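Local coordinates for glycoside hydrolase family 16 protein (PDB 6T2N) that probably hydrolyses internal beta-galactosidic linkages of mucin O-glycans, as an endo-acting O-glycanase of a human gut bacterium, at residues Asp58-Ser63 with Gly98-Glu103; Leu148-Lys153 with Asp297-Tyr302; Ala163-Gly168 with Tyr268-Ser273; His225-Glu230 with Leu238-Lys243. All blocks are in the same frame, centred on the assembly; numbering follows the deposited sequence.

In the fold
Interactions 1, 2 and 4 belong to one antiparallel sheet, interaction 3 to the sheet packed against it, together giving the beta sandwich expected of family 16. Across the first sheet run strands 99-104, 292-302, 146-153, 225-231 and 235-240, so interaction 2 lies between the other two: its centre is about 12 Å from that of interaction 1 and about 10 Å from that of interaction 4. Interaction 3 faces interaction 2 through V150 on I164 and V299 on L271, centres about 12 Å apart. Along the chain interaction 1 closes first; interaction 4 is nested inside interaction 3, and that inside interaction 2. One calcium ion ties interactions 1 and 2 together where the start of strand 99-104 comes up to strand 292-302.

Interaction 1 (Asp58-Ser63 with Gly98-Glu103); sequences DEFNGS and GCLVLE. With CA (calcium ion), chain C.
E59 and G98 meet through a shared calcium ion, in a loop-to-strand contact where the chain after strand 57-58 passes the start of strand 99-104. Both offer backbone oxygens: E59 O lies 2.3 Å and G98 O 2.4 Å from the metal, and D297 completes the site with its O and OD1. The E59 carboxylate turns elsewhere, to a salt bridge with R300. Beside the ion, the F60 ring lies flat against L100, whose CB sits 3.8 Å from the ring centroid, almost on its normal; D58 CB covers the opposite face near the rim. With F60 CG anti to its carbonyl carbon (chi1 -65°), the ring swings toward the strand. An Asx turn holds the loop, F60 N donating to D58 OD1 at 2.9 Å on the anti side. Cutting F60 back to alanine is likely to open a gap between D58 CB and L100 CB, where the ring now fills the space. The E59 and G98 carbonyl oxygens, both acceptors, would probably repel each other at this range, and the shared cation lets them converge.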
loop_
_atom_site.group_PDB
_atom_site.type_symbol
_atom_site.label_atom_id
_atom_site.label_comp_id
_atom_site.label_asym_id
_atom_site.label_seq_id
_atom_site.Cartn_x
_atom_site.Cartn_y
_atom_site.Cartn_z
ATOM N N ASP A 58 -4.059 10.904 -9.908
ATOM C CA ASP A 58 -2.763 11.085 -10.604
ATOM C C ASP A 58 -2.767 10.083 -11.751
ATOM O O ASP A 58 -3.021 8.867 -11.510
ATOM C CB ASP A 58 -1.549 10.951 -9.667
ATOM C CG ASP A 58 -0.344 11.809 -10.049
ATOM O OD1 ASP A 58 -0.087 11.954 -11.282
ATOM O OD2 ASP A 58 0.321 12.338 -9.106
ATOM N N GLU A 59 -2.604 10.616 -12.957
ATOM C CA GLU A 59 -2.477 9.797 -14.173
ATOM C C GLU A 59 -0.990 9.735 -14.484
ATOM O O GLU A 59 -0.628 8.901 -15.297
ATOM C CB GLU A 59 -3.416 10.365 -15.231
ATOM C CG GLU A 59 -4.796 10.655 -14.646
ATOM C CD GLU A 59 -5.434 9.377 -13.986
ATOM O OE1 GLU A 59 -5.641 8.458 -14.832
ATOM O OE2 GLU A 59 -5.867 9.391 -12.773
ATOM N N PHE A 60 -0.178 10.512 -13.757
ATOM C CA PHE A 60 1.300 10.497 -13.852
ATOM C C PHE A 60 1.709 10.826 -15.270
ATOM O O PHE A 60 2.347 9.986 -15.907
ATOM C CB PHE A 60 1.845 9.111 -13.524
ATOM C CG PHE A 60 1.587 8.728 -12.090
ATOM C CD1 PHE A 60 2.131 9.491 -11.058
ATOM C CD2 PHE A 60 0.769 7.644 -11.776
ATOM C CE1 PHE A 60 1.863 9.165 -9.736
ATOM C CE2 PHE A 60 0.520 7.315 -10.458
ATOM C CZ PHE A 60 1.073 8.075 -9.448
ATOM N N ASN A 61 1.255 11.972 -15.756
ATOM C CA ASN A 61 1.579 12.470 -17.113
ATOM C C ASN A 61 2.574 13.610 -16.993
ATOM O O ASN A 61 3.012 14.090 -18.028
ATOM C CB ASN A 61 0.327 12.941 -17.841
ATOM C CG ASN A 61 -0.495 11.747 -18.254
ATOM O OD1 ASN A 61 0.087 10.756 -18.703
ATOM N ND2 ASN A 61 -1.803 11.807 -18.023
ATOM N N GLY A 62 2.893 14.024 -15.769
ATOM C CA GLY A 62 3.761 15.186 -15.537
ATOM C C GLY A 62 5.154 14.979 -16.107
ATOM O O GLY A 62 5.553 13.810 -16.438
ATOM N N SER A 63 5.866 16.098 -16.233
ATOM C CA SER A 63 7.350 16.187 -16.290
ATOM C C SER A 63 7.999 15.471 -15.067
ATOM O O SER A 63 9.088 14.915 -15.220
ATOM C CB SER A 63 7.765 17.658 -16.462
ATOM O OG SER A 63 9.026 17.928 -15.851
ATOM N N GLY A 98 4.053 7.646 -18.880
ATOM C CA GLY A 98 2.812 8.008 -18.166
ATOM C C GLY A 98 2.393 6.942 -17.155
ATOM O O GLY A 98 1.189 6.691 -16.980
ATOM N N CYS A 99 3.372 6.293 -16.541
ATOM C CA CYS A 99 3.219 5.644 -15.229
ATOM C C CYS A 99 4.291 6.200 -14.296
ATOM O O CYS A 99 5.376 6.648 -14.798
ATOM C CB CYS A 99 3.405 4.140 -15.311
ATOM S SG CYS A 99 2.378 3.401 -16.588
ATOM N N LEU A 100 3.973 6.179 -12.997
ATOM C CA LEU A 100 4.977 6.081 -11.915
ATOM C C LEU A 100 5.728 4.755 -12.070
ATOM O O LEU A 100 5.052 3.654 -12.156
ATOM C CB LEU A 100 4.280 6.097 -10.555
ATOM C CG LEU A 100 5.209 5.873 -9.366
ATOM C CD1 LEU A 100 6.230 6.989 -9.280
ATOM C CD2 LEU A 100 4.427 5.773 -8.077
ATOM N N VAL A 101 7.056 4.868 -12.040
ATOM C CA VAL A 101 8.012 3.740 -12.150
ATOM C C VAL A 101 8.714 3.631 -10.790
ATOM O O VAL A 101 9.410 4.618 -10.399
ATOM C CB VAL A 101 8.987 3.971 -13.322
ATOM C CG1 VAL A 101 9.916 2.791 -13.561
ATOM C CG2 VAL A 101 8.225 4.291 -14.586
ATOM N N LEU A 102 8.529 2.506 -10.083
ATOM C CA LEU A 102 9.332 2.174 -8.892
ATOM C C LEU A 102 10.247 1.030 -9.278
ATOM O O LEU A 102 9.727 -0.073 -9.572
ATOM C CB LEU A 102 8.395 1.741 -7.780
ATOM C CG LEU A 102 7.281 2.719 -7.424
ATOM C CD1 LEU A 102 6.313 2.099 -6.407
ATOM C CD2 LEU A 102 7.885 4.004 -6.902
ATOM N N GLU A 103 11.552 1.316 -9.317
ATOM C CA GLU A 103 12.556 0.477 -10.011
ATOM C C GLU A 103 13.752 0.049 -9.089
ATOM O O GLU A 103 14.282 0.832 -8.356
ATOM C CB GLU A 103 13.216 1.202 -11.158
ATOM C CG GLU A 103 14.218 0.277 -11.799
ATOM C CD GLU A 103 14.715 0.736 -13.129
ATOM O OE1 GLU A 103 15.091 1.875 -13.112
ATOM O OE2 GLU A 103 14.670 -0.059 -14.117
HETATM CA CA CA C . -1.200 7.106 -16.672
#

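Interaction 2 (Leu148-Lys153 with Asp297-Tyr302); sequences LEVRAK and DYVRFY. With CA (calcium ion), chain C.
V150 and V299 stand side by side at the apolar centre, V150 CG2 4.0 Å from V299 CG2. L148 extends this face: its CD1 reaches V299 CG1 on one hand and F301 CB on the other, both at 4.1 Å. The same face rests on strand 160-168, L148 against L166 and V150 against I164. Backbone bonds join the antiparallel strands, E149 N to R300 O at 2.7 Å and R300 N returning to E149 O. On the other face the Y298 ring is sandwiched. R151 CB lies over its centre, 3.7 Å from the centroid, while the R300 guanidinium covers the opposite side with its CZ over the middle of the ring. Y298 CG sits between the backbone N and the carbonyl carbon (chi1 60°), which brings the ring across the neighbouring strand onto R151. R300 is steadied by its salt bridge to E59, and E149 is paired with R147. At the polar edge R151 NH1 makes a long salt bridge of 3.4 Å to D297 OD2, which lies in the guanidinium plane although the carboxylate is turned 75° from it. The other oxygen, D297 OD1, binds calcium together with D297 O. Here D297 and Y298 both face R151, each sending a weak N-H bond to R151 O: a classic beta bulge, set at the calcium site of the sandwich.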
loop_
_atom_site.group_PDB
_atom_site.type_symbol
_atom_site.label_atom_id
_atom_site.label_comp_id
_atom_site.label_asym_id
_atom_site.label_seq_id
_atom_site.Cartn_x
_atom_site.Cartn_y
_atom_site.Cartn_z
ATOM N N LEU A 148 -11.340 3.662 -4.452
ATOM C CA LEU A 148 -9.930 3.940 -4.771
ATOM C C LEU A 148 -9.469 2.935 -5.799
ATOM O O LEU A 148 -9.468 1.725 -5.460
ATOM C CB LEU A 148 -9.090 3.800 -3.515
ATOM C CG LEU A 148 -7.621 4.141 -3.720
ATOM C CD1 LEU A 148 -7.430 5.529 -4.359
ATOM C CD2 LEU A 148 -6.923 4.031 -2.375
ATOM N N GLU A 149 -9.143 3.448 -6.988
ATOM C CA GLU A 149 -8.816 2.656 -8.189
ATOM C C GLU A 149 -7.321 2.809 -8.407
ATOM O O GLU A 149 -6.861 3.970 -8.481
ATOM C CB GLU A 149 -9.545 3.183 -9.419
ATOM C CG GLU A 149 -11.046 3.069 -9.355
ATOM C CD GLU A 149 -11.732 3.412 -10.665
ATOM O OE1 GLU A 149 -11.000 3.757 -11.641
ATOM O OE2 GLU A 149 -12.991 3.300 -10.716
ATOM N N VAL A 150 -6.594 1.700 -8.480
ATOM C CA VAL A 150 -5.136 1.735 -8.754
ATOM C C VAL A 150 -4.841 0.705 -9.837
ATOM O O VAL A 150 -5.044 -0.512 -9.610
ATOM C CB VAL A 150 -4.274 1.536 -7.493
ATOM C CG1 VAL A 150 -2.785 1.519 -7.863
ATOM C CG2 VAL A 150 -4.549 2.624 -6.450
ATOM N N ARG A 151 -4.376 1.216 -10.977
ATOM C CA ARG A 151 -4.025 0.388 -12.155
ATOM C C ARG A 151 -2.511 0.243 -12.254
ATOM O O ARG A 151 -1.840 1.311 -12.272
ATOM C CB ARG A 151 -4.550 0.982 -13.451
ATOM C CG ARG A 151 -4.425 -0.038 -14.567
ATOM C CD ARG A 151 -5.685 -0.258 -15.376
ATOM N NE ARG A 151 -5.432 -1.150 -16.500
ATOM C CZ ARG A 151 -4.676 -0.810 -17.544
ATOM N NH1 ARG A 151 -4.069 0.370 -17.593
ATOM N NH2 ARG A 151 -4.487 -1.665 -18.526
ATOM N N ALA A 152 -2.019 -1.016 -12.303
ATOM C CA ALA A 152 -0.581 -1.345 -12.145
ATOM C C ALA A 152 -0.186 -2.682 -12.796
ATOM O O ALA A 152 -0.887 -3.728 -12.632
ATOM C CB ALA A 152 -0.229 -1.328 -10.673
ATOM N N LYS A 153 0.969 -2.660 -13.457
ATOM C CA LYS A 153 1.687 -3.870 -13.918
ATOM C C LYS A 153 2.768 -4.207 -12.895
ATOM O O LYS A 153 3.413 -3.284 -12.407
ATOM C CB LYS A 153 2.355 -3.636 -15.268
ATOM C CG LYS A 153 2.521 -4.928 -16.049
ATOM C CD LYS A 153 3.009 -4.782 -17.481
ATOM C CE LYS A 153 4.411 -5.339 -17.587
ATOM N NZ LYS A 153 4.918 -5.278 -18.972
ATOM N N ASP A 297 -0.110 2.820 -13.622
ATOM C CA ASP A 297 -0.707 3.708 -14.651
ATOM C C ASP A 297 -1.471 4.844 -13.942
ATOM O O ASP A 297 -1.285 5.990 -14.304
ATOM C CB ASP A 297 -1.488 2.916 -15.697
ATOM C CG ASP A 297 -1.844 3.737 -16.921
ATOM O OD1 ASP A 297 -0.979 4.491 -17.444
ATOM O OD2 ASP A 297 -2.972 3.603 -17.359
ATOM N N TYR A 298 -2.322 4.581 -12.969
ATOM C CA TYR A 298 -3.064 5.690 -12.327
ATOM C C TYR A 298 -3.538 5.346 -10.912
ATOM O O TYR A 298 -3.592 4.162 -10.479
ATOM C CB TYR A 298 -4.222 6.160 -13.213
ATOM C CG TYR A 298 -5.268 5.132 -13.540
ATOM C CD1 TYR A 298 -6.141 4.637 -12.572
ATOM C CD2 TYR A 298 -5.422 4.673 -14.835
ATOM C CE1 TYR A 298 -7.126 3.709 -12.892
ATOM C CE2 TYR A 298 -6.407 3.755 -15.172
ATOM C CZ TYR A 298 -7.260 3.273 -14.200
ATOM O OH TYR A 298 -8.184 2.349 -14.547
ATOM N N VAL A 299 -3.830 6.425 -10.196
ATOM C CA VAL A 299 -4.499 6.413 -8.873
ATOM C C VAL A 299 -5.660 7.393 -8.963
ATOM O O VAL A 299 -5.401 8.568 -9.258
ATOM C CB VAL A 299 -3.502 6.767 -7.761
ATOM C CG1 VAL A 299 -4.188 6.882 -6.400
ATOM C CG2 VAL A 299 -2.352 5.765 -7.743
ATOM N N ARG A 300 -6.888 6.893 -8.812
ATOM C CA ARG A 300 -8.142 7.691 -8.824
ATOM C C ARG A 300 -8.982 7.338 -7.610
ATOM O O ARG A 300 -9.355 6.138 -7.466
ATOM C CB ARG A 300 -8.938 7.359 -10.071
ATOM C CG ARG A 300 -8.090 7.494 -11.318
ATOM C CD ARG A 300 -8.912 7.109 -12.515
ATOM N NE ARG A 300 -8.192 7.318 -13.757
ATOM C CZ ARG A 300 -8.428 6.636 -14.859
ATOM N NH1 ARG A 300 -9.339 5.686 -14.886
ATOM N NH2 ARG A 300 -7.761 6.895 -15.952
ATOM N N PHE A 301 -9.221 8.347 -6.775
ATOM C CA PHE A 301 -10.131 8.295 -5.607
ATOM C C PHE A 301 -11.468 8.944 -5.970
ATOM O O PHE A 301 -11.406 10.108 -6.421
ATOM C CB PHE A 301 -9.515 9.056 -4.441
ATOM C CG PHE A 301 -10.339 8.955 -3.190
ATOM C CD1 PHE A 301 -10.763 7.722 -2.723
ATOM C CD2 PHE A 301 -10.667 10.083 -2.467
ATOM C CE1 PHE A 301 -11.478 7.607 -1.549
ATOM C CE2 PHE A 301 -11.358 9.966 -1.276
ATOM C CZ PHE A 301 -11.756 8.732 -0.820
ATOM N N TYR A 302 -12.600 8.239 -5.794
ATOM C CA TYR A 302 -13.985 8.775 -5.999
ATOM C C TYR A 302 -14.876 8.644 -4.739
ATOM O O TYR A 302 -14.658 7.729 -3.913
ATOM C CB TYR A 302 -14.715 8.049 -7.132
ATOM C CG TYR A 302 -14.083 8.073 -8.502
ATOM C CD1 TYR A 302 -13.055 7.202 -8.830
ATOM C CD2 TYR A 302 -14.567 8.901 -9.499
ATOM C CE1 TYR A 302 -12.502 7.172 -10.101
ATOM C CE2 TYR A 302 -14.028 8.882 -10.774
ATOM C CZ TYR A 302 -12.998 8.011 -11.082
ATOM O OH TYR A 302 -12.441 7.977 -12.332
HETATM CA CA CA C . -1.200 7.106 -16.672
#

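Interaction 3 (Ala163-Gly168 with Tyr268-Ser273); sequences AIWLLG and YLILNS
W165 and N272 meet on an antiparallel pair of strands in the middle of the second sheet of the sandwich. The indole NE1 donates to N272 OD1 at 2.7 Å, with an N-H...O angle of 157°; the oxygen lies in the indole plane, while ring and amide planes stand 75° apart. Both residues place CG between their backbone N and carbonyl carbon (chi1 62° for W165), and that brings the two groups together over the pair between them. I270 lies alongside the indole, its CD1 over one face toward the rim and 3.8 Å from the centroid of the six-membered ring. In the backbone, W165 N reaches I270 O at 3.0 Å and I270 N returns to W165 O. W165 also touches E179 and D181 of strand 179-181, whose residues begin the sequence EIDMLE, which matches the family 16 signature; this face therefore probably forms part of the active-site cleft. The reverse face is purely aliphatic and belongs to the sandwich core. L166 CG is 3.8 Å from L269 CD1 there, I164 CG2 is 4.1 Å from L271 CD2, and L269 and L271 press on V299 of the opposing sheet. Farther along the face of W165 and I270, L167 CB rides off-centre over the Y268 ring, 4.1 Å from its centroid, and Y268 N bonds to L167 O at 2.8 Å.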
loop_
_atom_site.group_PDB
_atom_site.type_symbol
_atom_site.label_atom_id
_atom_site.label_comp_id
_atom_site.label_asym_id
_atom_site.label_seq_id
_atom_site.Cartn_x
_atom_site.Cartn_y
_atom_site.Cartn_z
ATOM N N ALA A 163 3.506 -3.947 -3.690
ATOM C CA ALA A 163 2.390 -3.748 -2.753
ATOM C C ALA A 163 1.704 -2.423 -3.059
ATOM O O ALA A 163 2.410 -1.438 -3.289
ATOM C CB ALA A 163 2.903 -3.784 -1.354
ATOM N N ILE A 164 0.374 -2.448 -3.079
ATOM C CA ILE A 164 -0.526 -1.275 -2.936
ATOM C C ILE A 164 -1.216 -1.424 -1.586
ATOM O O ILE A 164 -1.926 -2.401 -1.411
ATOM C CB ILE A 164 -1.517 -1.283 -4.100
ATOM C CG1 ILE A 164 -0.745 -1.258 -5.415
ATOM C CG2 ILE A 164 -2.563 -0.185 -4.001
ATOM C CD1 ILE A 164 -1.552 -1.814 -6.560
ATOM N N TRP A 165 -1.012 -0.485 -0.669
ATOM C CA TRP A 165 -1.595 -0.632 0.677
ATOM C C TRP A 165 -1.708 0.696 1.433
ATOM O O TRP A 165 -1.079 1.669 1.055
ATOM C CB TRP A 165 -0.805 -1.695 1.402
ATOM C CG TRP A 165 0.618 -1.332 1.572
ATOM C CD1 TRP A 165 1.534 -1.171 0.588
ATOM C CD2 TRP A 165 1.308 -1.103 2.807
ATOM N NE1 TRP A 165 2.731 -0.826 1.133
ATOM C CE2 TRP A 165 2.629 -0.789 2.488
ATOM C CE3 TRP A 165 0.937 -1.114 4.152
ATOM C CZ2 TRP A 165 3.580 -0.494 3.449
ATOM C CZ3 TRP A 165 1.884 -0.836 5.103
ATOM C CH2 TRP A 165 3.192 -0.533 4.752
ATOM N N LEU A 166 -2.625 0.716 2.399
ATOM C CA LEU A 166 -3.018 1.884 3.233
ATOM C C LEU A 166 -2.952 1.505 4.724
ATOM O O LEU A 166 -3.267 0.369 5.063
ATOM C CB LEU A 166 -4.443 2.294 2.863
ATOM C CG LEU A 166 -4.698 2.534 1.375
ATOM C CD1 LEU A 166 -5.264 1.302 0.660
ATOM C CD2 LEU A 166 -5.618 3.721 1.184
ATOM N N LEU A 167 -2.486 2.452 5.534
ATOM C CA LEU A 167 -2.354 2.424 7.013
ATOM C C LEU A 167 -3.246 3.536 7.570
ATOM O O LEU A 167 -3.211 4.650 6.978
ATOM C CB LEU A 167 -0.907 2.725 7.416
ATOM C CG LEU A 167 0.110 1.597 7.251
ATOM C CD1 LEU A 167 1.553 2.130 7.293
ATOM C CD2 LEU A 167 -0.111 0.518 8.297
ATOM N N GLY A 168 -3.980 3.247 8.667
ATOM C CA GLY A 168 -4.966 4.144 9.338
ATOM C C GLY A 168 -4.215 5.094 10.332
ATOM O O GLY A 168 -3.246 4.688 11.068
ATOM N N TYR A 268 -3.796 6.446 4.968
ATOM C CA TYR A 268 -2.879 6.999 3.916
ATOM C C TYR A 268 -2.328 5.866 3.062
ATOM O O TYR A 268 -2.382 4.699 3.465
ATOM C CB TYR A 268 -1.790 7.921 4.452
ATOM C CG TYR A 268 -0.862 7.232 5.395
ATOM C CD1 TYR A 268 0.194 6.505 4.895
ATOM C CD2 TYR A 268 -1.072 7.259 6.771
ATOM C CE1 TYR A 268 1.066 5.848 5.745
ATOM C CE2 TYR A 268 -0.231 6.578 7.643
ATOM C CZ TYR A 268 0.846 5.869 7.120
ATOM O OH TYR A 268 1.733 5.176 7.896
ATOM N N LEU A 269 -1.949 6.231 1.839
ATOM C CA LEU A 269 -1.655 5.268 0.749
ATOM C C LEU A 269 -0.149 5.132 0.540
ATOM O O LEU A 269 0.586 6.143 0.627
ATOM C CB LEU A 269 -2.316 5.700 -0.554
ATOM C CG LEU A 269 -1.966 4.813 -1.752
ATOM C CD1 LEU A 269 -2.374 3.364 -1.535
ATOM C CD2 LEU A 269 -2.588 5.348 -3.051
ATOM N N ILE A 270 0.268 3.894 0.283
ATOM C CA ILE A 270 1.670 3.520 -0.036
ATOM C C ILE A 270 1.702 2.678 -1.294
ATOM O O ILE A 270 0.940 1.668 -1.331
ATOM C CB ILE A 270 2.293 2.714 1.087
ATOM C CG1 ILE A 270 2.330 3.514 2.375
ATOM C CG2 ILE A 270 3.662 2.295 0.642
ATOM C CD1 ILE A 270 3.141 2.822 3.448
ATOM N N LEU A 271 2.608 3.062 -2.207
ATOM C CA LEU A 271 2.991 2.296 -3.422
ATOM C C LEU A 271 4.480 1.975 -3.301
ATOM O O LEU A 271 5.260 2.901 -3.130
ATOM C CB LEU A 271 2.673 3.163 -4.635
ATOM C CG LEU A 271 1.270 3.771 -4.659
ATOM C CD1 LEU A 271 1.084 4.628 -5.884
ATOM C CD2 LEU A 271 0.219 2.701 -4.673
ATOM N N ASN A 272 4.867 0.711 -3.312
ATOM C CA ASN A 272 6.270 0.338 -3.024
ATOM C C ASN A 272 6.586 -1.041 -3.642
ATOM O O ASN A 272 5.632 -1.833 -3.912
ATOM C CB ASN A 272 6.549 0.417 -1.524
ATOM C CG ASN A 272 5.990 -0.797 -0.821
ATOM O OD1 ASN A 272 4.805 -0.867 -0.574
ATOM N ND2 ASN A 272 6.781 -1.835 -0.648
ATOM N N SER A 273 7.871 -1.282 -3.945
ATOM C CA SER A 273 8.457 -2.622 -4.157
ATOM C C SER A 273 9.483 -2.852 -3.054
ATOM O O SER A 273 10.512 -2.141 -3.015
ATOM C CB SER A 273 9.071 -2.760 -5.490
ATOM O OG SER A 273 8.088 -2.720 -6.501
#

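Interaction 4 (His225-Glu230 with Leu238-Lys243); sequences HTYVME and LMVDDK
Y227 and V240 make the close-packed half of this hairpin contact, V240 CG1 coming 3.5 Å from Y227 CE1 at a slant to the ring. Next along the same face, L238 CD2 lies 3.7 Å from M229 CG. This face is buried against strand 192-198, where Y227 and V240 touch V193 and L238 touches F197. The other face is looser and nearer solvent: the M239 chain bends at its thioether so that CE comes back toward V228, but it stays 4.1 Å from V228 CG1. Between the faces V228 and M239 exchange backbone bonds, M239 N to V228 O at 2.7 Å. At the turn end D241 takes over. D241 N gives to T226 O at 2.7 Å, and D241 OD1 receives T226 N at 2.9 Å, nearly on its C-O axis, while OD2 faces the CD2 edge of the H225 ring. With an alanine here, T226 N would probably be left without its acceptor, and the turn end would lose its side-chain tie to strand 225-231. D241 and D242 are the middle residues of a type I' turn from V240 to K243. The turn leads into strand 243-249, and the other edge of strand 225-231 pairs with strand 146-153.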
loop_
_atom_site.group_PDB
_atom_site.type_symbol
_atom_site.label_atom_id
_atom_site.label_comp_id
_atom_site.label_asym_id
_atom_site.label_seq_id
_atom_site.Cartn_x
_atom_site.Cartn_y
_atom_site.Cartn_z
ATOM N N HIS A 225 -3.461 -4.494 -14.382
ATOM C CA HIS A 225 -4.722 -4.842 -13.709
ATOM C C HIS A 225 -5.103 -3.718 -12.765
ATOM O O HIS A 225 -4.201 -3.142 -12.149
ATOM C CB HIS A 225 -4.520 -6.136 -12.981
ATOM C CG HIS A 225 -4.282 -7.267 -13.907
ATOM N ND1 HIS A 225 -3.024 -7.757 -14.134
ATOM C CD2 HIS A 225 -5.135 -8.030 -14.612
ATOM C CE1 HIS A 225 -3.096 -8.772 -14.970
ATOM N NE2 HIS A 225 -4.390 -8.964 -15.261
ATOM N N THR A 226 -6.400 -3.413 -12.687
ATOM C CA THR A 226 -6.966 -2.386 -11.779
ATOM C C THR A 226 -7.301 -3.020 -10.430
ATOM O O THR A 226 -7.989 -4.079 -10.396
ATOM C CB THR A 226 -8.217 -1.762 -12.365
ATOM O OG1 THR A 226 -8.018 -1.554 -13.764
ATOM C CG2 THR A 226 -8.532 -0.480 -11.636
ATOM N N TYR A 227 -6.771 -2.425 -9.369
ATOM C CA TYR A 227 -6.964 -2.862 -7.968
ATOM C C TYR A 227 -7.928 -1.846 -7.367
ATOM O O TYR A 227 -7.691 -0.672 -7.502
ATOM C CB TYR A 227 -5.599 -2.992 -7.283
ATOM C CG TYR A 227 -4.684 -4.028 -7.891
ATOM C CD1 TYR A 227 -4.811 -5.377 -7.608
ATOM C CD2 TYR A 227 -3.695 -3.667 -8.790
ATOM C CE1 TYR A 227 -3.987 -6.337 -8.185
ATOM C CE2 TYR A 227 -2.867 -4.615 -9.387
ATOM C CZ TYR A 227 -3.003 -5.963 -9.085
ATOM O OH TYR A 227 -2.177 -6.887 -9.677
ATOM N N VAL A 228 -9.039 -2.296 -6.819
ATOM C CA VAL A 228 -10.180 -1.410 -6.431
ATOM C C VAL A 228 -10.665 -1.695 -4.998
ATOM O O VAL A 228 -11.055 -2.867 -4.636
ATOM C CB VAL A 228 -11.354 -1.610 -7.393
ATOM C CG1 VAL A 228 -12.385 -0.505 -7.211
ATOM C CG2 VAL A 228 -10.874 -1.774 -8.844
ATOM N N MET A 229 -10.701 -0.638 -4.206
ATOM C CA MET A 229 -11.249 -0.700 -2.848
ATOM C C MET A 229 -12.507 0.179 -2.804
ATOM O O MET A 229 -12.371 1.397 -2.911
ATOM C CB MET A 229 -10.208 -0.190 -1.857
ATOM C CG MET A 229 -10.798 -0.053 -0.491
ATOM S SD MET A 229 -9.742 0.685 0.759
ATOM C CE MET A 229 -9.794 2.395 0.231
ATOM N N GLU A 230 -13.700 -0.402 -2.647
ATOM C CA GLU A 230 -14.933 0.337 -2.210
ATOM C C GLU A 230 -15.010 0.259 -0.672
ATOM O O GLU A 230 -14.697 -0.830 -0.135
ATOM C CB GLU A 230 -16.187 -0.217 -2.907
ATOM C CG GLU A 230 -16.374 0.233 -4.350
ATOM C CD GLU A 230 -17.646 -0.208 -5.072
ATOM O OE1 GLU A 230 -18.290 -1.186 -4.621
ATOM O OE2 GLU A 230 -18.013 0.439 -6.082
ATOM N N LEU A 238 -12.229 -5.312 -1.449
ATOM C CA LEU A 238 -10.932 -5.300 -2.173
ATOM C C LEU A 238 -11.033 -6.215 -3.385
ATOM O O LEU A 238 -11.135 -7.460 -3.226
ATOM C CB LEU A 238 -9.816 -5.801 -1.265
ATOM C CG LEU A 238 -9.613 -4.982 -0.001
ATOM C CD1 LEU A 238 -8.423 -5.504 0.756
ATOM C CD2 LEU A 238 -9.416 -3.504 -0.253
ATOM N N MET A 239 -10.959 -5.599 -4.563
ATOM C CA MET A 239 -11.027 -6.311 -5.856
ATOM C C MET A 239 -9.746 -6.100 -6.659
ATOM O O MET A 239 -8.987 -5.123 -6.381
ATOM C CB MET A 239 -12.209 -5.816 -6.684
ATOM C CG MET A 239 -13.581 -6.186 -6.111
ATOM S SD MET A 239 -14.852 -5.115 -6.818
ATOM C CE MET A 239 -14.550 -3.648 -5.836
ATOM N N VAL A 240 -9.507 -7.079 -7.535
ATOM C CA VAL A 240 -8.697 -6.987 -8.776
ATOM C C VAL A 240 -9.696 -7.089 -9.897
ATOM O O VAL A 240 -10.254 -8.186 -10.024
ATOM C CB VAL A 240 -7.736 -8.162 -9.026
ATOM C CG1 VAL A 240 -6.617 -7.751 -9.967
ATOM C CG2 VAL A 240 -7.215 -8.787 -7.751
ATOM N N ASP A 241 -9.797 -6.085 -10.754
ATOM C CA ASP A 241 -10.300 -6.400 -12.107
ATOM C C ASP A 241 -11.727 -6.885 -11.913
ATOM O O ASP A 241 -12.120 -7.905 -12.540
ATOM C CB ASP A 241 -9.411 -7.460 -12.789
ATOM C CG ASP A 241 -8.343 -6.864 -13.689
ATOM O OD1 ASP A 241 -7.878 -5.756 -13.386
ATOM O OD2 ASP A 241 -8.022 -7.497 -14.686
ATOM N N ASP A 242 -12.426 -6.236 -10.980
ATOM C CA ASP A 242 -13.852 -6.542 -10.684
ATOM C C ASP A 242 -14.041 -7.996 -10.174
ATOM O O ASP A 242 -15.199 -8.476 -10.175
ATOM C CB ASP A 242 -14.681 -6.249 -11.946
ATOM C CG ASP A 242 -14.863 -4.769 -12.266
ATOM O OD1 ASP A 242 -14.730 -3.937 -11.334
ATOM O OD2 ASP A 242 -15.185 -4.467 -13.433
ATOM N N LYS A 243 -12.970 -8.690 -9.762
ATOM C CA LYS A 243 -13.041 -9.967 -9.005
ATOM C C LYS A 243 -12.761 -9.663 -7.532
ATOM O O LYS A 243 -11.787 -8.926 -7.251
ATOM C CB LYS A 243 -12.087 -11.005 -9.590
ATOM C CG LYS A 243 -12.484 -11.463 -10.982
ATOM C CD LYS A 243 -11.444 -12.306 -11.701
ATOM C CE LYS A 243 -11.794 -12.534 -13.164
ATOM N NZ LYS A 243 -10.589 -12.453 -14.026
#